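Local atomic coordinates of xyloglucan-specific endo-beta-1,4-glucanase BoGH9A (PDB entry 6DHT), a protein that cleaves internal beta-1,4-glucosidic linkages in the backbone of xyloglucan, releasing xyloglucan oligosaccharides. Residues R398-A401 against D402-T406. Numbering follows the deposited sequence.
Sequences RRFA and DSLKT. With EDO (1,2-ethanediol), chain L.
R398 and D402, one turn apart on helix 395-416, illustrate an i to i+4 pair of opposite charges joined through a small molecule rather than by a direct salt bridge. R398 NE stays 4.4 Å from D402 OD1, and the O1 hydroxyl of a bound 1,2-ethanediol, probably from the crystallisation liquor, bridges the two groups. O1 of the 1,2-ethanediol lies at the edge of the guanidinium, near its plane, where it accepts from both NE (2.9 Å) and NH2 (3.1 Å) of R398 in a forked grip. The same O1 of the 1,2-ethanediol donates to D402 OD1 over 2.5 Å. Bends at chi2 (95°) and chi3 (-98°) curl the arginine so that this NE-NH2 edge meets the diol. With an alanine at R398, O1 is likely to lose both its donors, and D402 this arginine's charge and its diol-mediated link to it.

Round the helix, F400 and L404 form another i to i+4 pair, this one apolar. With CG of F400 turned opposite its own backbone N (chi1 -176°), one ring face receives L404; the methyl CD1 makes an off-centre CH-pi contact, 4.2 Å from the ring centroid. W386 meets the same ring edge-to-face, tying this side of the helix to the neighbouring helix 379-386. This is local packing within the family 9 (alpha/alpha)6-barrel catalytic domain, away from the annotated active-site and metal residues.

Between the two pairs, S403 bends back on the preceding turn. Its OG donates to F400 O at 2.6 Å, in the carbonyl plane on a lone pair, while L404 N supplies that oxygen with the usual helical bond. K405 extends away, and its NZ is hydrogen-bonded to Q457 O.

The chemistry implies a distinction: backbone bonds, the S403 bond and the apolar pair are intrinsic to the protein, whereas the R398-D402 hydrogen-bonded relay, as observed, rests on the diol.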
loop_
_atom_site.group_PDB
_atom_site.type_symbol
_atom_site.label_atom_id
_atom_site.label_comp_id
_atom_site.label_asym_id
_atom_site.label_seq_id
_atom_site.Cartn_x
_atom_site.Cartn_y
_atom_site.Cartn_z
ATOM N N ARG A 398 21.036 -1.226 -20.015
ATOM C CA ARG A 398 20.334 -2.487 -20.174
ATOM C C ARG A 398 21.023 -3.576 -19.379
ATOM O O ARG A 398 20.363 -4.402 -18.735
ATOM C CB ARG A 398 20.269 -2.869 -21.648
ATOM C CG ARG A 398 19.306 -3.992 -21.891
ATOM C CD ARG A 398 17.948 -3.447 -22.291
ATOM N NE ARG A 398 17.049 -3.388 -21.155
ATOM C CZ ARG A 398 15.981 -2.601 -21.072
ATOM N NH1 ARG A 398 15.650 -1.770 -22.054
ATOM N NH2 ARG A 398 15.249 -2.648 -19.982
ATOM N N ARG A 399 22.345 -3.558 -19.345
ATOM C CA ARG A 399 23.097 -4.533 -18.583
ATOM C C ARG A 399 22.787 -4.370 -17.086
ATOM O O ARG A 399 22.622 -5.363 -16.367
ATOM C CB ARG A 399 24.589 -4.354 -18.852
ATOM C CG ARG A 399 25.503 -5.377 -18.188
ATOM C CD ARG A 399 26.890 -4.777 -17.969
ATOM N NE ARG A 399 27.316 -3.979 -19.122
ATOM C CZ ARG A 399 28.062 -2.877 -19.059
ATOM N NH1 ARG A 399 28.496 -2.410 -17.893
ATOM N NH2 ARG A 399 28.374 -2.232 -20.177
ATOM N N PHE A 400 22.731 -3.128 -16.620
ATOM C CA PHE A 400 22.401 -2.868 -15.233
ATOM C C PHE A 400 20.979 -3.352 -14.919
ATOM O O PHE A 400 20.770 -4.088 -13.937
ATOM C CB PHE A 400 22.535 -1.387 -14.919
ATOM C CG PHE A 400 22.289 -1.055 -13.472
ATOM C CD1 PHE A 400 23.082 -1.611 -12.490
ATOM C CD2 PHE A 400 21.289 -0.182 -13.116
ATOM C CE1 PHE A 400 22.866 -1.313 -11.148
ATOM C CE2 PHE A 400 21.062 0.131 -11.775
ATOM C CZ PHE A 400 21.852 -0.429 -10.798
ATOM N N ALA A 401 20.007 -2.941 -15.731
ATOM C CA ALA A 401 18.630 -3.403 -15.550
ATOM C C ALA A 401 18.563 -4.927 -15.527
ATOM O O ALA A 401 17.896 -5.512 -14.662
ATOM C CB ALA A 401 17.720 -2.844 -16.630
ATOM N N ASP A 402 19.246 -5.583 -16.461
ATOM C CA ASP A 402 19.235 -7.044 -16.525
ATOM C C ASP A 402 19.732 -7.658 -15.221
ATOM O O ASP A 402 19.196 -8.680 -14.780
ATOM C CB ASP A 402 20.103 -7.571 -17.683
ATOM C CG ASP A 402 19.426 -7.453 -19.034
ATOM O OD1 ASP A 402 18.247 -7.057 -19.092
ATOM O OD2 ASP A 402 20.081 -7.779 -20.051
ATOM N N SER A 403 20.729 -7.041 -14.591
ATOM C CA SER A 403 21.261 -7.556 -13.340
ATOM C C SER A 403 20.210 -7.425 -12.234
ATOM O O SER A 403 20.103 -8.291 -11.366
ATOM C CB SER A 403 22.575 -6.866 -12.932
ATOM O OG SER A 403 22.399 -5.518 -12.523
ATOM N N LEU A 404 19.410 -6.368 -12.282
ATOM C CA LEU A 404 18.371 -6.175 -11.269
ATOM C C LEU A 404 17.237 -7.150 -11.513
ATOM O O LEU A 404 16.648 -7.681 -10.549
ATOM C CB LEU A 404 17.840 -4.747 -11.333
ATOM C CG LEU A 404 18.821 -3.604 -11.060
ATOM C CD1 LEU A 404 18.183 -2.247 -11.304
ATOM C CD2 LEU A 404 19.363 -3.678 -9.656
ATOM N N LYS A 405 16.915 -7.414 -12.769
ATOM C CA LYS A 405 15.927 -8.424 -13.115
ATOM C C LYS A 405 16.344 -9.777 -12.565
ATOM O O LYS A 405 15.534 -10.490 -11.954
ATOM C CB LYS A 405 15.758 -8.512 -14.631
ATOM C CG LYS A 405 14.888 -9.668 -15.119
ATOM C CD LYS A 405 14.668 -9.561 -16.612
ATOM C CE LYS A 405 14.107 -10.853 -17.182
ATOM N NZ LYS A 405 13.968 -10.789 -18.654
ATOM N N THR A 406 17.606 -10.141 -12.743
ATOM C CA THR A 406 18.123 -11.395 -12.209
ATOM C C THR A 406 17.861 -11.501 -10.707
ATOM O O THR A 406 17.429 -12.549 -10.224
ATOM C CB THR A 406 19.625 -11.536 -12.516
ATOM O OG1 THR A 406 19.773 -11.603 -13.932
ATOM C CG2 THR A 406 20.207 -12.794 -11.909
HETATM C C1 EDO L . 15.718 -5.814 -17.935
HETATM O O1 EDO L . 16.502 -5.257 -18.999
HETATM C C2 EDO L . 14.320 -5.206 -17.965
HETATM O O2 EDO L . 13.562 -5.832 -19.004
#